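Local coordinates for phospho-2-dehydro-3-deoxyheptonate aldolase (Francisella tularensis, PDB 3TQK), which probably catalyses the stereospecific condensation of phosphoenolpyruvate with D-erythrose 4-phosphate to give DAHP, the first step of chorismate biosynthesis, at residues 51-56 with 82-87; 157-162 with 180-185; 228-233 with 258-263; 286-291 with 338-343. All coordinates share one frame; numbering follows the deposited sequence.

Contact 1: residues 51-56 with 82-87; sequences VAVVVG and KDILII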
loop_
_atom_site.group_PDB
_atom_site.type_symbol
_atom_site.label_atom_id
_atom_site.label_comp_id
_atom_site.label_asym_id
_atom_site.label_seq_id
_atom_site.Cartn_x
_atom_site.Cartn_y
_atom_site.Cartn_z
ATOM N N VAL A 51 9.260 21.315 -20.360
ATOM C CA VAL A 51 9.133 20.806 -19.004
ATOM C C VAL A 51 7.638 20.630 -18.709
ATOM O O VAL A 51 6.839 21.458 -19.107
ATOM C CB VAL A 51 9.823 21.756 -18.015
ATOM C CG1 VAL A 51 9.351 21.521 -16.597
ATOM C CG2 VAL A 51 11.338 21.575 -18.098
ATOM N N ALA A 52 7.263 19.520 -18.075
ATOM C CA ALA A 52 5.867 19.249 -17.714
ATOM C C ALA A 52 5.579 19.885 -16.363
ATOM O O ALA A 52 6.420 19.818 -15.462
ATOM C CB ALA A 52 5.610 17.758 -17.629
ATOM N N VAL A 53 4.408 20.500 -16.224
ATOM C CA VAL A 53 4.037 21.167 -14.983
ATOM C C VAL A 53 2.666 20.690 -14.563
ATOM O O VAL A 53 1.670 20.944 -15.257
ATOM C CB VAL A 53 4.041 22.704 -15.132
ATOM C CG1 VAL A 53 3.592 23.370 -13.846
ATOM C CG2 VAL A 53 5.437 23.198 -15.524
ATOM N N VAL A 54 2.640 19.963 -13.448
ATOM C CA VAL A 54 1.418 19.440 -12.857
ATOM C C VAL A 54 1.054 20.401 -11.748
ATOM O O VAL A 54 1.705 20.438 -10.707
ATOM C CB VAL A 54 1.616 18.036 -12.280
ATOM C CG1 VAL A 54 0.338 17.570 -11.534
ATOM C CG2 VAL A 54 2.006 17.065 -13.384
ATOM N N VAL A 55 0.013 21.190 -11.987
ATOM C CA VAL A 55 -0.252 22.341 -11.168
ATOM C C VAL A 55 -1.731 22.410 -10.847
ATOM O O VAL A 55 -2.579 22.248 -11.717
ATOM C CB VAL A 55 0.212 23.643 -11.879
ATOM C CG1 VAL A 55 -0.524 23.833 -13.192
ATOM C CG2 VAL A 55 0.003 24.843 -10.983
ATOM N N GLY A 56 -2.043 22.640 -9.583
ATOM C CA GLY A 56 -3.425 22.805 -9.181
ATOM C C GLY A 56 -3.579 22.711 -7.686
ATOM O O GLY A 56 -2.582 22.715 -6.963
ATOM N N LYS A 82 4.940 26.395 -26.008
ATOM C CA LYS A 82 6.183 26.051 -26.699
ATOM C C LYS A 82 7.265 25.575 -25.719
ATOM O O LYS A 82 8.180 24.844 -26.114
ATOM C CB LYS A 82 6.711 27.234 -27.515
ATOM C CG LYS A 82 5.759 27.677 -28.622
ATOM C CD LYS A 82 6.340 28.817 -29.456
ATOM C CE LYS A 82 5.288 29.878 -29.784
ATOM N NZ LYS A 82 5.878 31.051 -30.522
ATOM N N ASP A 83 7.135 25.985 -24.450
ATOM C CA ASP A 83 8.139 25.727 -23.411
ATOM C C ASP A 83 7.699 24.760 -22.322
ATOM O O ASP A 83 8.528 24.113 -21.700
ATOM C CB ASP A 83 8.525 27.054 -22.761
ATOM C CG ASP A 83 9.109 28.023 -23.753
ATOM O OD1 ASP A 83 9.913 27.557 -24.583
ATOM O OD2 ASP A 83 8.780 29.231 -23.713
ATOM N N ILE A 84 6.395 24.650 -22.119
ATOM C CA ILE A 84 5.833 23.996 -20.944
ATOM C C ILE A 84 4.600 23.196 -21.330
ATOM O O ILE A 84 3.780 23.677 -22.101
ATOM C CB ILE A 84 5.406 25.085 -19.936
ATOM C CG1 ILE A 84 6.567 25.491 -19.046
ATOM C CG2 ILE A 84 4.296 24.625 -19.050
ATOM C CD1 ILE A 84 6.181 26.676 -18.155
ATOM N N LEU A 85 4.467 21.984 -20.797
ATOM C CA LEU A 85 3.211 21.241 -20.893
ATOM C C LEU A 85 2.500 21.357 -19.547
ATOM O O LEU A 85 2.997 20.851 -18.537
ATOM C CB LEU A 85 3.449 19.773 -21.241
ATOM C CG LEU A 85 2.192 18.899 -21.364
ATOM C CD1 LEU A 85 1.263 19.390 -22.486
ATOM C CD2 LEU A 85 2.556 17.430 -21.581
ATOM N N ILE A 86 1.359 22.049 -19.537
ATOM C CA ILE A 86 0.581 22.268 -18.325
ATOM C C ILE A 86 -0.442 21.165 -18.195
ATOM O O ILE A 86 -1.201 20.894 -19.134
ATOM C CB ILE A 86 -0.135 23.638 -18.321
ATOM C CG1 ILE A 86 0.890 24.767 -18.181
ATOM C CG2 ILE A 86 -1.119 23.718 -17.165
ATOM C CD1 ILE A 86 0.365 26.123 -18.519
ATOM N N ILE A 87 -0.420 20.507 -17.037
ATOM C CA ILE A 87 -1.367 19.455 -16.705
ATOM C C ILE A 87 -2.021 19.840 -15.396
ATOM O O ILE A 87 -1.333 20.115 -14.420
ATOM C CB ILE A 87 -0.677 18.097 -16.513
ATOM C CG1 ILE A 87 0.056 17.687 -17.795
ATOM C CG2 ILE A 87 -1.723 17.034 -16.114
ATOM C CD1 ILE A 87 0.814 16.395 -17.664
#
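Strands 51-56 and 84-87 are the first two strands of a TIM barrel, the ends of a beta-alpha-beta unit whose crossover is helix 63-80. They run parallel, inclined by 21°, and five backbone hydrogen bonds zip them together from Val51 N to Asp83 O up to Val55 N on Ile87 O. The tight part lies midway: Val53 N reaches Leu85 O at 2.7 Å, nearly along the C=O axis, and Ile87 N gives Val53 O a straight bond of 2.8 Å in the carbonyl plane. The link from Val51 N to Asp83 O, at 3.2 Å, is the longest of the ladder. On the face carrying Val51, Val53, Ile84 and Ile86, branched side chains meet under helices 327-344 and 63-80. Ile84 turns CG2 anti to its backbone N and crosses Val53 obliquely, methyl CG2 to methyl CG2 at 4.0 Å. Ala52, Val54, Leu85 and Ile87 occupy the other face; Ala52 and Leu85 pack on Ile40 of helix 27-45. The solvent side is the entrance to the second strand, where Lys82 is exposed and the Asp83 carboxylate is held by Arg345 and Gln342. At the far end Val55 sets CG1 in the crowded position between its N and carbonyl carbon (chi1 61°), alongside Ile86, with Val55 CG1 4.0 Å from Ile86 CG2.

Contact 2: residues 157-162 with 180-185; sequences GAIGAR and IGFKNA
Strands 157-159 and 180-183 run parallel at 28°, joined by three backbone hydrogen bonds: Gly181 N to Gly157 O, Ile159 N to Gly181 O, and Lys183 N to Ile159 O, the last at 3.0 Å and almost straight (173°). The carbonyl of Gly157 takes its bond in plane, the other two nearly along the C=O axis. Ile159 carries the apolar part. Its CG1, anti to its own carbonyl carbon, lies obliquely against the Phe182 ring, 3.7 Å from Phe182 CE2, the two side chains running side by side in the same direction. The same Ile159 CG1 meets Ile180 CG2 at 3.9 Å, so one methylene is shared between two neighbours. Ile180 folds its end back over the glycine of the other strand, with Ile180 CD1 3.9 Å from Gly157 CA. Phe182 continues outward onto Ala196, Val197 and Ala200 of helix 191-200. Beyond the ladder the two segments stay close: Lys183 CB lies 3.5 Å from Ala161 N, and Ala161 CB presses on Asn184 O at 3.1 Å. Past CG and CD, the Lys183 side chain bends at chi3 (139°) and leads NZ away to a salt bridge with Asp263, which probably favours its charged form. Arg162, which points away from the pairing, bonds through NE to the backbone O of Glu165 of the second subunit. This is a beta-alpha-beta unit of the TIM barrel, crossing over through helix 167-173, with Lys183 at the C-terminal strand end, about 7 Å from the bound manganese by its side chain, where TIM barrels place their active sites.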
loop_
_atom_site.group_PDB
_atom_site.type_symbol
_atom_site.label_atom_id
_atom_site.label_comp_id
_atom_site.label_asym_id
_atom_site.label_seq_id
_atom_site.Cartn_x
_atom_site.Cartn_y
_atom_site.Cartn_z
ATOM N N GLY A 157 -0.688 10.185 -14.059
ATOM C CA GLY A 157 -1.119 9.821 -12.710
ATOM C C GLY A 157 0.034 9.608 -11.775
ATOM O O GLY A 157 1.166 9.495 -12.213
ATOM N N ALA A 158 -0.258 9.525 -10.481
ATOM C CA ALA A 158 0.772 9.335 -9.473
ATOM C C ALA A 158 0.451 8.191 -8.533
ATOM O O ALA A 158 -0.720 7.950 -8.218
ATOM C CB ALA A 158 0.962 10.606 -8.669
ATOM N N ILE A 159 1.508 7.506 -8.083
ATOM C CA ILE A 159 1.448 6.630 -6.927
ATOM C C ILE A 159 2.088 7.403 -5.788
ATOM O O ILE A 159 3.212 7.899 -5.918
ATOM C CB ILE A 159 2.199 5.314 -7.168
ATOM C CG1 ILE A 159 1.627 4.590 -8.397
ATOM C CG2 ILE A 159 2.125 4.404 -5.935
ATOM C CD1 ILE A 159 0.123 4.303 -8.293
ATOM N N GLY A 160 1.371 7.522 -4.673
ATOM C CA GLY A 160 1.816 8.363 -3.559
ATOM C C GLY A 160 2.962 7.774 -2.770
ATOM O O GLY A 160 3.295 6.598 -2.924
ATOM N N ALA A 161 3.576 8.600 -1.932
ATOM C CA ALA A 161 4.714 8.189 -1.119
ATOM C C ALA A 161 4.377 7.008 -0.206
ATOM O O ALA A 161 5.234 6.175 0.086
ATOM C CB ALA A 161 5.209 9.367 -0.273
ATOM N N ARG A 162 3.128 6.963 0.249
ATOM C CA ARG A 162 2.693 5.967 1.201
ATOM C C ARG A 162 2.407 4.592 0.588
ATOM O O ARG A 162 2.296 3.607 1.336
ATOM C CB ARG A 162 1.469 6.485 1.962
ATOM C CG ARG A 162 1.848 7.511 3.018
ATOM C CD ARG A 162 0.671 8.077 3.761
ATOM N NE ARG A 162 -0.228 7.042 4.291
ATOM C CZ ARG A 162 -1.161 7.257 5.218
ATOM N NH1 ARG A 162 -1.318 8.467 5.755
ATOM N NH2 ARG A 162 -1.933 6.251 5.632
ATOM N N ILE A 180 2.852 7.483 -15.462
ATOM C CA ILE A 180 2.754 7.384 -14.012
ATOM C C ILE A 180 4.058 7.799 -13.335
ATOM O O ILE A 180 5.111 7.290 -13.668
ATOM C CB ILE A 180 2.442 5.949 -13.558
ATOM C CG1 ILE A 180 1.143 5.440 -14.174
ATOM C CG2 ILE A 180 2.361 5.870 -12.031
ATOM C CD1 ILE A 180 -0.086 6.221 -13.726
ATOM N N GLY A 181 3.973 8.713 -12.378
ATOM C CA GLY A 181 5.082 9.028 -11.507
ATOM C C GLY A 181 4.905 8.367 -10.145
ATOM O O GLY A 181 3.781 8.264 -9.638
ATOM N N PHE A 182 6.020 7.913 -9.565
ATOM C CA PHE A 182 6.042 7.261 -8.258
ATOM C C PHE A 182 6.827 8.123 -7.286
ATOM O O PHE A 182 8.021 8.382 -7.488
ATOM C CB PHE A 182 6.748 5.906 -8.335
ATOM C CG PHE A 182 6.026 4.871 -9.157
ATOM C CD1 PHE A 182 6.048 4.919 -10.539
ATOM C CD2 PHE A 182 5.356 3.823 -8.547
ATOM C CE1 PHE A 182 5.395 3.945 -11.304
ATOM C CE2 PHE A 182 4.709 2.838 -9.319
ATOM C CZ PHE A 182 4.734 2.906 -10.686
ATOM N N LYS A 183 6.175 8.537 -6.210
ATOM C CA LYS A 183 6.812 9.385 -5.214
ATOM C C LYS A 183 7.822 8.598 -4.383
ATOM O O LYS A 183 7.630 7.411 -4.130
ATOM C CB LYS A 183 5.745 10.031 -4.326
ATOM C CG LYS A 183 4.915 11.071 -5.081
ATOM C CD LYS A 183 4.220 12.068 -4.172
ATOM C CE LYS A 183 4.298 13.484 -4.746
ATOM N NZ LYS A 183 3.764 14.508 -3.798
ATOM N N ASN A 184 8.912 9.238 -3.976
ATOM C CA ASN A 184 9.829 8.584 -3.057
ATOM C C ASN A 184 9.125 8.389 -1.723
ATOM O O ASN A 184 8.043 8.933 -1.506
ATOM C CB ASN A 184 11.157 9.326 -2.933
ATOM C CG ASN A 184 11.044 10.657 -2.226
ATOM O OD1 ASN A 184 10.858 10.714 -1.010
ATOM N ND2 ASN A 184 11.225 11.734 -2.974
ATOM N N ALA A 185 9.706 7.567 -0.865
ATOM C CA ALA A 185 9.067 7.189 0.392
ATOM C C ALA A 185 8.978 8.357 1.382
ATOM O O ALA A 185 9.749 9.318 1.296
ATOM C CB ALA A 185 9.813 6.006 1.021
#

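Contact 3: residues 228-233 with 258-263; sequences VILRGG and TKVMID
Asp263 closes the parallel pairing of strands 228-230 and 260-263, and its side chain joins barrel wall to metal site. CB of Asp263 rests 3.5 Å from Leu230 O, the carbonyl that takes a 2.8 Å bond from Asp263 N, and 3.7 Å from Arg231 CB. CG stands anti to the backbone N (chi1 -167°). At the tip, OD1 accepts from the backbone N of Ser265, while OD2, paired with Lys183, also accepts from ND1 of the manganese ligand His266. Two donors on one oxygen probably keep the carboxylate ionised, and the bond to ND1 probably orients the imidazole as a second-shell contact. Earlier in the strands, Leu230 crosses Val260 obliquely, Leu230 CD1 against Val260 CG1 at 3.6 Å. Ile229 lies alongside Met261 (modelled as selenomethionine) on the other face. At the strand entrance a water bridges the two segments, accepting from Val228 N and donating to Lys259 O and Thr258 OG1. The pair forms a beta-alpha-beta unit of the TIM barrel: helix 241-253 covers Val228, Val260 and Ile262, while strands 179-183 and 293-299 continue the sheet on either side.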
loop_
_atom_site.group_PDB
_atom_site.type_symbol
_atom_site.label_atom_id
_atom_site.label_comp_id
_atom_site.label_asym_id
_atom_site.label_seq_id
_atom_site.Cartn_x
_atom_site.Cartn_y
_atom_site.Cartn_z
ATOM N N VAL A 228 10.248 8.609 -11.475
ATOM C CA VAL A 228 10.300 9.023 -10.083
ATOM C C VAL A 228 9.820 10.463 -9.930
ATOM O O VAL A 228 10.039 11.308 -10.817
ATOM C CB VAL A 228 11.743 8.911 -9.536
ATOM C CG1 VAL A 228 11.844 9.449 -8.120
ATOM C CG2 VAL A 228 12.193 7.471 -9.590
ATOM N N ILE A 229 9.137 10.715 -8.815
ATOM C CA ILE A 229 8.839 12.060 -8.345
ATOM C C ILE A 229 9.611 12.257 -7.059
ATOM O O ILE A 229 9.455 11.468 -6.134
ATOM C CB ILE A 229 7.345 12.246 -8.016
ATOM C CG1 ILE A 229 6.474 11.926 -9.232
ATOM C CG2 ILE A 229 7.082 13.681 -7.499
ATOM C CD1 ILE A 229 5.028 11.654 -8.891
ATOM N N LEU A 230 10.426 13.304 -6.993
ATOM C CA LEU A 230 11.168 13.639 -5.770
ATOM C C LEU A 230 10.352 14.658 -4.968
ATOM O O LEU A 230 9.984 15.699 -5.487
ATOM C CB LEU A 230 12.551 14.196 -6.103
ATOM C CG LEU A 230 13.524 13.268 -6.848
ATOM C CD1 LEU A 230 14.764 14.035 -7.303
ATOM C CD2 LEU A 230 13.910 12.059 -5.995
ATOM N N ARG A 231 10.088 14.354 -3.701
ATOM C CA ARG A 231 9.147 15.132 -2.884
ATOM C C ARG A 231 9.563 15.268 -1.423
ATOM O O ARG A 231 8.725 15.530 -0.566
ATOM C CB ARG A 231 7.735 14.514 -2.962
ATOM C CG ARG A 231 7.672 13.012 -2.732
ATOM C CD ARG A 231 7.809 12.587 -1.268
ATOM N NE ARG A 231 6.648 12.977 -0.466
ATOM C CZ ARG A 231 6.613 13.007 0.864
ATOM N NH1 ARG A 231 7.676 12.683 1.588
ATOM N NH2 ARG A 231 5.493 13.366 1.476
ATOM N N GLY A 232 10.843 15.093 -1.141
ATOM C CA GLY A 232 11.346 15.215 0.222
ATOM C C GLY A 232 10.950 14.068 1.131
ATOM O O GLY A 232 10.594 12.984 0.667
ATOM N N GLY A 233 11.016 14.315 2.435
ATOM C CA GLY A 233 10.730 13.289 3.445
ATOM C C GLY A 233 11.596 13.493 4.671
ATOM O O GLY A 233 12.271 14.506 4.777
ATOM N N THR A 258 13.889 6.947 -18.171
ATOM C CA THR A 258 12.967 8.065 -17.981
ATOM C C THR A 258 13.595 9.100 -17.067
ATOM O O THR A 258 14.511 8.786 -16.301
ATOM C CB THR A 258 11.624 7.617 -17.391
ATOM O OG1 THR A 258 11.820 6.992 -16.108
ATOM C CG2 THR A 258 10.930 6.651 -18.344
ATOM N N LYS A 259 13.107 10.334 -17.152
ATOM C CA LYS A 259 13.706 11.443 -16.399
ATOM C C LYS A 259 12.998 11.692 -15.059
ATOM O O LYS A 259 12.098 10.944 -14.677
ATOM C CB LYS A 259 13.727 12.724 -17.244
ATOM C CG LYS A 259 14.294 12.573 -18.641
ATOM C CD LYS A 259 15.750 12.207 -18.678
ATOM C CE LYS A 259 16.293 12.476 -20.081
ATOM N NZ LYS A 259 17.754 12.359 -20.137
ATOM N N VAL A 260 13.414 12.754 -14.368
ATOM C CA VAL A 260 12.994 13.040 -12.997
ATOM C C VAL A 260 12.003 14.195 -12.945
ATOM O O VAL A 260 12.192 15.212 -13.612
ATOM C CB VAL A 260 14.224 13.425 -12.136
ATOM C CG1 VAL A 260 13.807 13.909 -10.766
ATOM C CG2 VAL A 260 15.189 12.243 -12.019
HETATM N N MSE A 261 10.953 14.023 -12.152
HETATM C CA MSE A 261 10.038 15.098 -11.792
HETATM C C MSE A 261 10.292 15.512 -10.337
HETATM O O MSE A 261 10.560 14.656 -9.486
HETATM C CB MSE A 261 8.585 14.638 -11.951
HETATM C CG MSE A 261 7.548 15.614 -11.368
HETATM SE SE MSE A 261 5.715 15.044 -11.679
HETATM C CE MSE A 261 5.627 15.208 -13.641
ATOM N N ILE A 262 10.180 16.811 -10.045
ATOM C CA ILE A 262 10.361 17.302 -8.680
ATOM C C ILE A 262 9.114 18.025 -8.150
ATOM O O ILE A 262 8.612 18.958 -8.758
ATOM C CB ILE A 262 11.597 18.221 -8.566
ATOM C CG1 ILE A 262 12.819 17.545 -9.198
ATOM C CG2 ILE A 262 11.877 18.561 -7.096
ATOM C CD1 ILE A 262 14.092 18.338 -9.122
ATOM N N ASP A 263 8.625 17.582 -7.003
ATOM C CA ASP A 263 7.517 18.246 -6.317
ATOM C C ASP A 263 8.082 19.466 -5.614
ATOM O O ASP A 263 8.969 19.322 -4.786
ATOM C CB ASP A 263 6.898 17.286 -5.296
ATOM C CG ASP A 263 5.546 17.770 -4.752
ATOM O OD1 ASP A 263 5.237 18.977 -4.862
ATOM O OD2 ASP A 263 4.793 16.926 -4.203
HETATM O O HOH W 1 12.397 8.486 -13.672
#

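Contact 4: residues 286-291 with 338-343; sequences QIKHSN and AEAVQV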
loop_
_atom_site.group_PDB
_atom_site.type_symbol
_atom_site.label_atom_id
_atom_site.label_comp_id
_atom_site.label_asym_id
_atom_site.label_seq_id
_atom_site.Cartn_x
_atom_site.Cartn_y
_atom_site.Cartn_z
ATOM N N GLN A 286 18.829 24.407 -12.501
ATOM C CA GLN A 286 19.238 23.073 -12.935
ATOM C C GLN A 286 18.756 22.783 -14.349
ATOM O O GLN A 286 19.516 22.279 -15.172
ATOM C CB GLN A 286 18.713 21.992 -11.995
ATOM C CG GLN A 286 19.461 21.864 -10.690
ATOM C CD GLN A 286 18.898 20.743 -9.841
ATOM O OE1 GLN A 286 19.018 19.572 -10.192
ATOM N NE2 GLN A 286 18.259 21.097 -8.732
ATOM N N ILE A 287 17.491 23.100 -14.615
ATOM C CA ILE A 287 16.878 22.885 -15.929
ATOM C C ILE A 287 17.664 23.551 -17.059
ATOM O O ILE A 287 17.727 23.032 -18.177
ATOM C CB ILE A 287 15.420 23.383 -15.935
ATOM C CG1 ILE A 287 14.536 22.385 -15.169
ATOM C CG2 ILE A 287 14.910 23.559 -17.362
ATOM C CD1 ILE A 287 13.159 22.895 -14.830
ATOM N N LYS A 288 18.282 24.689 -16.751
ATOM C CA LYS A 288 19.078 25.419 -17.729
ATOM C C LYS A 288 20.318 24.664 -18.222
ATOM O O LYS A 288 20.743 24.859 -19.361
ATOM C CB LYS A 288 19.483 26.776 -17.147
ATOM C CG LYS A 288 18.392 27.812 -17.290
ATOM C CD LYS A 288 18.139 28.650 -16.042
ATOM C CE LYS A 288 18.966 29.890 -15.957
ATOM N NZ LYS A 288 18.212 30.920 -15.198
ATOM N N HIS A 289 20.884 23.797 -17.387
ATOM C CA HIS A 289 22.182 23.174 -17.686
ATOM C C HIS A 289 22.171 21.642 -17.809
ATOM O O HIS A 289 23.214 21.025 -18.049
ATOM C CB HIS A 289 23.196 23.614 -16.628
ATOM C CG HIS A 289 23.501 25.081 -16.671
ATOM N ND1 HIS A 289 23.219 25.932 -15.623
ATOM C CD2 HIS A 289 24.047 25.850 -17.645
ATOM C CE1 HIS A 289 23.592 27.159 -15.944
ATOM N NE2 HIS A 289 24.095 27.138 -17.167
ATOM N N SER A 290 20.995 21.039 -17.665
ATOM C CA SER A 290 20.842 19.597 -17.726
ATOM C C SER A 290 19.402 19.255 -18.127
ATOM O O SER A 290 18.469 19.969 -17.774
ATOM C CB SER A 290 21.187 18.990 -16.367
ATOM O OG SER A 290 20.809 17.632 -16.279
ATOM N N ASN A 291 19.240 18.171 -18.882
ATOM C CA ASN A 291 17.932 17.711 -19.308
ATOM C C ASN A 291 17.412 16.592 -18.384
ATOM O O ASN A 291 16.466 15.902 -18.739
ATOM C CB ASN A 291 17.974 17.237 -20.780
ATOM C CG ASN A 291 18.005 18.407 -21.793
ATOM O OD1 ASN A 291 18.651 19.420 -21.569
ATOM N ND2 ASN A 291 17.318 18.242 -22.917
ATOM N N ALA A 338 9.438 28.741 -18.046
ATOM C CA ALA A 338 9.531 28.975 -19.474
ATOM C C ALA A 338 10.874 29.616 -19.815
ATOM O O ALA A 338 11.456 29.306 -20.851
ATOM C CB ALA A 338 8.367 29.846 -19.959
ATOM N N GLU A 339 11.371 30.494 -18.942
ATOM C CA GLU A 339 12.693 31.080 -19.145
ATOM C C GLU A 339 13.769 30.008 -19.018
ATOM O O GLU A 339 14.691 29.958 -19.828
ATOM C CB GLU A 339 12.984 32.211 -18.154
ATOM C CG GLU A 339 14.142 33.097 -18.627
ATOM C CD GLU A 339 14.620 34.114 -17.597
ATOM O OE1 GLU A 339 14.326 33.972 -16.384
ATOM O OE2 GLU A 339 15.309 35.071 -18.013
ATOM N N ALA A 340 13.651 29.170 -17.991
ATOM C CA ALA A 340 14.566 28.053 -17.787
ATOM C C ALA A 340 14.706 27.202 -19.045
ATOM O O ALA A 340 15.817 26.834 -19.417
ATOM C CB ALA A 340 14.094 27.186 -16.626
ATOM N N VAL A 341 13.582 26.888 -19.687
ATOM C CA VAL A 341 13.586 26.080 -20.901
ATOM C C VAL A 341 14.223 26.848 -22.064
ATOM O O VAL A 341 15.031 26.288 -22.811
ATOM C CB VAL A 341 12.167 25.610 -21.285
ATOM C CG1 VAL A 341 12.160 24.944 -22.670
ATOM C CG2 VAL A 341 11.628 24.649 -20.235
ATOM N N GLN A 342 13.890 28.126 -22.209
ATOM C CA GLN A 342 14.472 28.921 -23.299
ATOM C C GLN A 342 16.011 28.924 -23.238
ATOM O O GLN A 342 16.677 28.758 -24.262
ATOM C CB GLN A 342 13.907 30.344 -23.303
ATOM C CG GLN A 342 12.432 30.394 -23.704
ATOM C CD GLN A 342 11.718 31.645 -23.226
ATOM O OE1 GLN A 342 12.345 32.654 -22.938
ATOM N NE2 GLN A 342 10.398 31.581 -23.146
ATOM N N VAL A 343 16.562 29.070 -22.034
ATOM C CA VAL A 343 18.007 29.062 -21.840
ATOM C C VAL A 343 18.578 27.658 -22.026
ATOM O O VAL A 343 19.705 27.484 -22.504
ATOM C CB VAL A 343 18.384 29.613 -20.450
ATOM C CG1 VAL A 343 19.869 29.411 -20.158
ATOM C CG2 VAL A 343 18.027 31.094 -20.355
#
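Ile287 and Lys288 of helix 276-289 meet Ala340 and Val343 of helix 327-344 through carbon contacts, with no hydrogen bond between the two segments. Methyl CG2 of Ile287, anti to its backbone N, touches Ala340 CB at 3.8 Å. The Lys288 side chain lies along the turn from Ala340 to Val343: Lys288 CG sits 3.5 Å from Ala340 O and 3.6 Å from Val343 CG1, the lysine and valine side chains crossing obliquely. Bends at chi2 (135°) and chi3 (89°) lead the lysine chain past Ala340, so its aliphatic stem does the packing. Its ammonium group has a long, weak ion pair with Glu285 and stands 5.1 Å, Lys288 NZ to Glu339 OE1, from a second opposite charge. Farther out, Arg344 ties the helices together, its NE bonding the carbonyl of Ile287 and its NH2 weakly that of Ser290. Beneath, Ile287 and Val341 both rest on Val51 of the barrel, and Ile287 also reaches Leu337. Val343 and Glu339 are exposed. Small and branched residues packed with a lysine stem join two helices here in the outer layer of the TIM barrel, away from the metal site.

Contacts 1, 2 and 3 are three beta-alpha-beta pairings of one closed eight-stranded sheet, buried and built on backbone hydrogen bonds; contact 4 joins two helices of the outer layer, nearer the surface, by apolar packing. Contacts 2 and 3 are neighbours, their centres 9 Å apart: strands 179-183 and 226-230 are adjacent, and the Lys183 to Asp263 salt bridge reaches past the latter to strand 260-263, beside the metal site. Contact 1 touches contact 3 through Val54 and Met261. It meets contact 4 at the N-terminal ends of its strands, by apolar packing and a probable hydrogen bond. Contacts 2 and 4 do not touch, with centres about 25 Å apart.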